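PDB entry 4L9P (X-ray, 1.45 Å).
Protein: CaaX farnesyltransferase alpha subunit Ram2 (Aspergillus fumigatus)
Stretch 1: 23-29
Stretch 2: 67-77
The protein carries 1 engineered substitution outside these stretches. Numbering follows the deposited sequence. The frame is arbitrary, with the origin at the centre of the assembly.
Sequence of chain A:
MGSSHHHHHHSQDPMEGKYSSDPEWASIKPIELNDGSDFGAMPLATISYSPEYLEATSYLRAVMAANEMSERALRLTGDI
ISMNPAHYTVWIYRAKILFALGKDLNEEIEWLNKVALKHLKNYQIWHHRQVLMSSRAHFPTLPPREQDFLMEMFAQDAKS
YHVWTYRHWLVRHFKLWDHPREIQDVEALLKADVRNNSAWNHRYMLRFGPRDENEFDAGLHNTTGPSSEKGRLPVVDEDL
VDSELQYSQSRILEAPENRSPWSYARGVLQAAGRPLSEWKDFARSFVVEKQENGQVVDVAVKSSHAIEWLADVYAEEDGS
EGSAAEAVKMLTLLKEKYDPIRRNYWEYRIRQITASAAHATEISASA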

ATOM      1  N   PRO A  23      14.974  38.596  21.020  1.00 19.06           N
ATOM      2  CA  PRO A  23      16.372  38.436  21.432  1.00 19.79           C
ATOM      3  C   PRO A  23      16.796  37.010  21.859  1.00 20.12           C
ATOM      4  O   PRO A  23      18.002  36.698  21.884  1.00 20.46           O
ATOM      5  N   GLU A  24      15.807  36.134  22.144  1.00 20.09           N
ATOM      6  CA  GLU A  24      16.063  34.736  22.448  1.00 22.83           C
ATOM      7  C   GLU A  24      16.750  34.034  21.268  1.00 20.11           C
ATOM      8  O   GLU A  24      17.468  33.079  21.459  1.00 19.74           O
ATOM      9  N   TRP A  25      16.536  34.571  20.088  1.00 18.24           N
ATOM     10  CA  TRP A  25      16.990  33.975  18.833  1.00 18.64           C
ATOM     11  C   TRP A  25      18.103  34.798  18.220  1.00 19.89           C
ATOM     12  O   TRP A  25      18.560  34.525  17.111  1.00 21.28           O
ATOM     13  N   ALA A  26      18.536  35.845  18.933  1.00 20.25           N
ATOM     14  CA  ALA A  26      19.562  36.687  18.341  1.00 22.06           C
ATOM     15  C   ALA A  26      20.878  35.998  18.036  1.00 24.34           C
ATOM     16  O   ALA A  26      21.521  36.381  17.081  1.00 27.11           O
ATOM     17  N   SER A  27      21.283  35.002  18.832  1.00 25.24           N
ATOM     18  CA  SER A  27      22.609  34.361  18.722  1.00 25.12           C
ATOM     19  C   SER A  27      22.771  33.445  17.520  1.00 27.60           C
ATOM     20  O   SER A  27      23.860  32.873  17.352  1.00 28.76           O
ATOM     21  N   ILE A  28      21.726  33.298  16.688  1.00 27.27           N
ATOM     22  CA  ILE A  28      21.816  32.397  15.529  1.00 26.00           C
ATOM     23  C   ILE A  28      21.205  33.049  14.285  1.00 24.86           C
ATOM     24  O   ILE A  28      20.227  33.743  14.387  1.00 25.56           O
ATOM     25  N   LYS A  29      21.852  32.897  13.125  1.00 25.66           N
ATOM     26  CA  LYS A  29      21.383  33.459  11.857  1.00 26.01           C
ATOM     27  C   LYS A  29      20.616  32.398  11.076  1.00 25.18           C
ATOM     28  O   LYS A  29      21.137  31.321  10.880  1.00 26.30           O
ATOM     29  N   ASN A  67      23.286  21.374  15.000  1.00 21.18           N
ATOM     30  CA  ASN A  67      22.966  20.286  15.904  1.00 21.71           C
ATOM     31  C   ASN A  67      22.598  20.818  17.291  1.00 20.47           C
ATOM     32  O   ASN A  67      22.954  20.229  18.316  1.00 20.04           O
ATOM     33  N   GLU A  68      21.858  21.924  17.305  1.00 18.67           N
ATOM     34  CA  GLU A  68      21.516  22.603  18.548  1.00 17.61           C
ATOM     35  C   GLU A  68      20.431  21.865  19.308  1.00 17.16           C
ATOM     36  O   GLU A  68      19.339  21.566  18.718  1.00 17.78           O
ATOM     37  N   MET A  69      20.723  21.486  20.542  1.00 18.09           N
ATOM     38  CA  MET A  69      19.784  20.844  21.458  1.00 18.70           C
ATOM     39  C   MET A  69      19.470  21.842  22.526  1.00 17.95           C
ATOM     40  O   MET A  69      20.307  22.084  23.409  1.00 19.30           O
ATOM     41  N   SER A  70      18.319  22.491  22.443  1.00 14.74           N
ATOM     42  CA  SER A  70      18.039  23.607  23.335  1.00 14.20           C
ATOM     43  C   SER A  70      16.548  23.752  23.547  1.00 13.21           C
ATOM     44  O   SER A  70      15.724  23.269  22.748  1.00 14.70           O
ATOM     45  N   GLU A  71      16.164  24.442  24.582  1.00 14.53           N
ATOM     46  CA  GLU A  71      14.765  24.767  24.789  1.00 14.39           C
ATOM     47  C   GLU A  71      14.171  25.629  23.671  1.00 13.71           C
ATOM     48  O   GLU A  71      13.004  25.408  23.263  1.00 12.95           O
ATOM     49  N   ARG A  72      14.903  26.623  23.167  1.00 12.65           N
ATOM     50  CA  ARG A  72      14.363  27.425  22.079  1.00 13.34           C
ATOM     51  C   ARG A  72      14.101  26.545  20.849  1.00 12.48           C
ATOM     52  O   ARG A  72      13.092  26.729  20.174  1.00 12.04           O
ATOM     53  N   ALA A  73      15.026  25.642  20.548  1.00 12.96           N
ATOM     54  CA  ALA A  73      14.846  24.751  19.393  1.00 12.70           C
ATOM     55  C   ALA A  73      13.641  23.867  19.609  1.00 11.66           C
ATOM     56  O   ALA A  73      12.876  23.610  18.647  1.00 11.22           O
ATOM     57  N   LEU A  74      13.443  23.400  20.833  1.00 10.87           N
ATOM     58  CA  LEU A  74      12.270  22.577  21.117  1.00 10.49           C
ATOM     59  C   LEU A  74      10.967  23.358  20.851  1.00 10.76           C
ATOM     60  O   LEU A  74      10.051  22.869  20.180  1.00 11.12           O
ATOM     61  N   ARG A  75      10.864  24.586  21.326  1.00 11.08           N
ATOM     62  CA  ARG A  75       9.703  25.455  21.074  1.00 10.88           C
ATOM     63  C   ARG A  75       9.526  25.719  19.567  1.00  9.74           C
ATOM     64  O   ARG A  75       8.407  25.639  19.036  1.00 10.72           O
ATOM     65  N   LEU A  76      10.634  25.854  18.855  1.00  9.82           N
ATOM     66  CA  LEU A  76      10.575  26.069  17.407  1.00  9.59           C
ATOM     67  C   LEU A  76       9.940  24.834  16.718  1.00  9.07           C
ATOM     68  O   LEU A  76       9.114  24.958  15.804  1.00 10.73           O
ATOM     69  N   THR A  77      10.367  23.653  17.125  1.00  8.72           N
ATOM     70  CA  THR A  77       9.748  22.456  16.516  1.00  8.23           C
ATOM     71  C   THR A  77       8.241  22.393  16.790  1.00  8.15           C
ATOM     72  O   THR A  77       7.495  21.987  15.900  1.00  9.36           O
TER

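Which polar contacts tie the stretches together most firmly? Glu24 binds two arginines of the helix. Its side chain, with chi1 off-rotamer at -93°, leaves sideways yet brings Glu24 OE1 to 2.8 Å from Arg75 NH2, a hydrogen-bonded salt bridge. Glu24 O accepts from Arg72 NH1, also at 2.8 Å, and Ser27 OG (chi1 p) accepts from the same NH1 at 3.0 Å.

What holds Arg72 in place for this? Its CA-to-CB bond points toward stretch 1; chi1 is p, and chi2 and chi3, both t, keep the chain extended. Glu68, with chi1 and chi2 both t, grips it from within stretch 2: Arg72 NE donates to Glu68 OE2 at 2.7 Å and Arg72 NH2 to Glu68 OE1 at 2.9 Å.

Where does water help? Water 1 accepts from Trp25 NE1 (3.1 Å) and Arg75 NE (3.2 Å), bridging the indole to the second arginine. Water 2 accepts from Arg72 NH2 at 3.0 Å and lies 2.7 Å from Ser27 OG.

What packs alongside these polar contacts? Trp25, buried with chi1 m, receives the aliphatic part of Arg72 over one face; Arg72 CD sits 3.6 Å from the centroid of the Trp25 six-membered ring. Trp25 CH2 meets Leu76 CD2 at 3.8 Å, while the CA-to-CB bond of Ile28 (t, t) points toward stretch 2, and Ile28 CD1 lies 3.7 Å from Glu68 OE1.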

ATOM      1  CB  PRO A  23      16.506  39.404  22.630  1.00 19.98           C
ATOM      2  CG  PRO A  23      15.163  39.655  23.068  1.00 21.08           C
ATOM      3  CD  PRO A  23      14.180  39.439  21.925  1.00 19.55           C
ATOM      4  CB  GLU A  24      14.720  34.031  22.599  1.00 27.18           C
ATOM      5  CG  GLU A  24      14.221  33.977  23.977  1.00 32.61           C
ATOM      6  CD  GLU A  24      14.840  32.819  24.713  1.00 36.07           C
ATOM      7  OE1 GLU A  24      14.784  31.694  24.185  1.00 37.09           O
ATOM      8  OE2 GLU A  24      15.355  33.050  25.815  1.00 37.53           O
ATOM      9  CB  TRP A  25      15.788  33.864  17.873  1.00 18.05           C
ATOM     10  CG  TRP A  25      14.920  32.701  18.245  1.00 16.39           C
ATOM     11  CD1 TRP A  25      13.770  32.714  18.994  1.00 15.91           C
ATOM     12  CD2 TRP A  25      15.208  31.347  17.951  1.00 16.02           C
ATOM     13  NE1 TRP A  25      13.294  31.424  19.155  1.00 16.25           N
ATOM     14  CE2 TRP A  25      14.171  30.567  18.530  1.00 15.47           C
ATOM     15  CE3 TRP A  25      16.248  30.716  17.276  1.00 17.40           C
ATOM     16  CZ2 TRP A  25      14.139  29.175  18.429  1.00 15.93           C
ATOM     17  CZ3 TRP A  25      16.190  29.314  17.127  1.00 18.05           C
ATOM     18  CH2 TRP A  25      15.146  28.580  17.732  1.00 17.35           C
ATOM     19  CB  ALA A  26      19.824  37.940  19.271  1.00 21.98           C
ATOM     20  CB  SER A  27      23.023  33.627  20.034  1.00 24.83           C
ATOM     21  OG  SER A  27      22.242  32.417  20.248  1.00 25.48           O
ATOM     22  CB  ILE A  28      21.244  31.006  15.867  1.00 25.73           C
ATOM     23  CG1 ILE A  28      21.753  29.961  14.863  1.00 26.85           C
ATOM     24  CG2 ILE A  28      19.727  31.038  15.951  1.00 24.27           C
ATOM     25  CD1 ILE A  28      21.348  28.509  15.248  1.00 28.02           C
ATOM     26  CB  LYS A  29      22.541  33.925  10.984  1.00 28.82           C
ATOM     27  CG  LYS A  29      23.172  35.234  11.528  1.00 32.97           C
ATOM     28  CD  LYS A  29      24.466  35.587  10.835  1.00 36.67           C
ATOM     29  CE  LYS A  29      25.299  36.513  11.706  1.00 38.97           C
ATOM     30  NZ  LYS A  29      26.583  36.902  11.029  1.00 41.11           N
ATOM     31  CB  ASN A  67      24.101  19.244  15.967  1.00 25.00           C
ATOM     32  CG  ASN A  67      23.617  17.884  16.473  1.00 28.51           C
ATOM     33  OD1 ASN A  67      22.497  17.458  16.196  1.00 29.05           O
ATOM     34  ND2 ASN A  67      24.435  17.234  17.267  1.00 30.86           N
ATOM     35  CB  GLU A  68      21.041  24.016  18.257  1.00 16.52           C
ATOM     36  CG  GLU A  68      20.611  24.740  19.529  1.00 17.21           C
ATOM     37  CD  GLU A  68      20.263  26.210  19.303  1.00 18.45           C
ATOM     38  OE1 GLU A  68      20.985  26.909  18.565  1.00 19.77           O
ATOM     39  OE2 GLU A  68      19.239  26.660  19.877  1.00 18.75           O
ATOM     40  CB  MET A  69      20.402  19.583  22.088  1.00 20.35           C
ATOM     41  CG  MET A  69      20.917  18.522  21.065  1.00 20.36           C
ATOM     42  SD  MET A  69      19.581  17.610  20.283  1.00 21.09           S
ATOM     43  CE  MET A  69      19.659  18.247  18.642  1.00 20.01           C
ATOM     44  CB  SER A  70      18.579  24.874  22.684  1.00 14.07           C
ATOM     45  OG  SER A  70      17.768  25.249  21.574  1.00 15.06           O
ATOM     46  CB  GLU A  71      14.574  25.467  26.144  1.00 15.93           C
ATOM     47  CG  GLU A  71      14.894  24.569  27.326  1.00 19.15           C
ATOM     48  CD  GLU A  71      13.830  23.532  27.605  1.00 21.52           C
ATOM     49  OE1 GLU A  71      12.724  23.592  27.017  1.00 23.12           O
ATOM     50  OE2 GLU A  71      14.108  22.627  28.432  1.00 23.28           O
ATOM     51  CB  ARG A  72      15.234  28.665  21.731  1.00 14.21           C
ATOM     52  CG  ARG A  72      16.587  28.351  21.130  1.00 14.29           C
ATOM     53  CD  ARG A  72      17.348  29.673  20.749  1.00 15.67           C
ATOM     54  NE  ARG A  72      18.604  29.278  20.159  1.00 16.53           N
ATOM     55  CZ  ARG A  72      19.604  30.107  19.968  1.00 17.70           C
ATOM     56  NH1 ARG A  72      19.440  31.392  20.313  1.00 17.89           N
ATOM     57  NH2 ARG A  72      20.725  29.651  19.436  1.00 19.56           N
ATOM     58  CB  ALA A  73      16.116  23.913  19.181  1.00 12.88           C
ATOM     59  CB  LEU A  74      12.347  21.999  22.543  1.00 10.92           C
ATOM     60  CG  LEU A  74      11.191  21.063  22.959  1.00 11.41           C
ATOM     61  CD1 LEU A  74      11.199  19.766  22.092  1.00 12.01           C
ATOM     62  CD2 LEU A  74      11.323  20.739  24.463  1.00 12.88           C
ATOM     63  CB  ARG A  75       9.879  26.801  21.785  1.00 14.54           C
ATOM     64  CG  ARG A  75       9.745  26.728  23.288  1.00 19.13           C
ATOM     65  CD  ARG A  75       9.575  28.156  23.921  1.00 24.09           C
ATOM     66  NE  ARG A  75      10.522  29.161  23.406  1.00 27.62           N
ATOM     67  CZ  ARG A  75      11.742  29.399  23.898  1.00 28.71           C
ATOM     68  NH1 ARG A  75      12.195  28.732  24.966  1.00 26.96           N
ATOM     69  NH2 ARG A  75      12.498  30.339  23.329  1.00 29.67           N
ATOM     70  CB  LEU A  76      12.002  26.259  16.873  1.00  9.81           C
ATOM     71  CG  LEU A  76      12.119  26.352  15.343  1.00 10.81           C
ATOM     72  CD1 LEU A  76      11.245  27.457  14.717  1.00 11.48           C
ATOM     73  CD2 LEU A  76      13.571  26.516  14.911  1.00 12.94           C
ATOM     74  CB  THR A  77      10.398  21.140  16.986  1.00  9.11           C
ATOM     75  OG1 THR A  77      10.149  20.857  18.389  1.00  9.53           O
ATOM     76  CG2 THR A  77      11.887  21.061  16.624  1.00 10.84           C
TER
HETATM   77  O   HOH W   1      10.616  30.808  20.606  1.00 30.14           O
HETATM   78  O   HOH W   2      23.592  30.333  19.085  1.00 34.78           O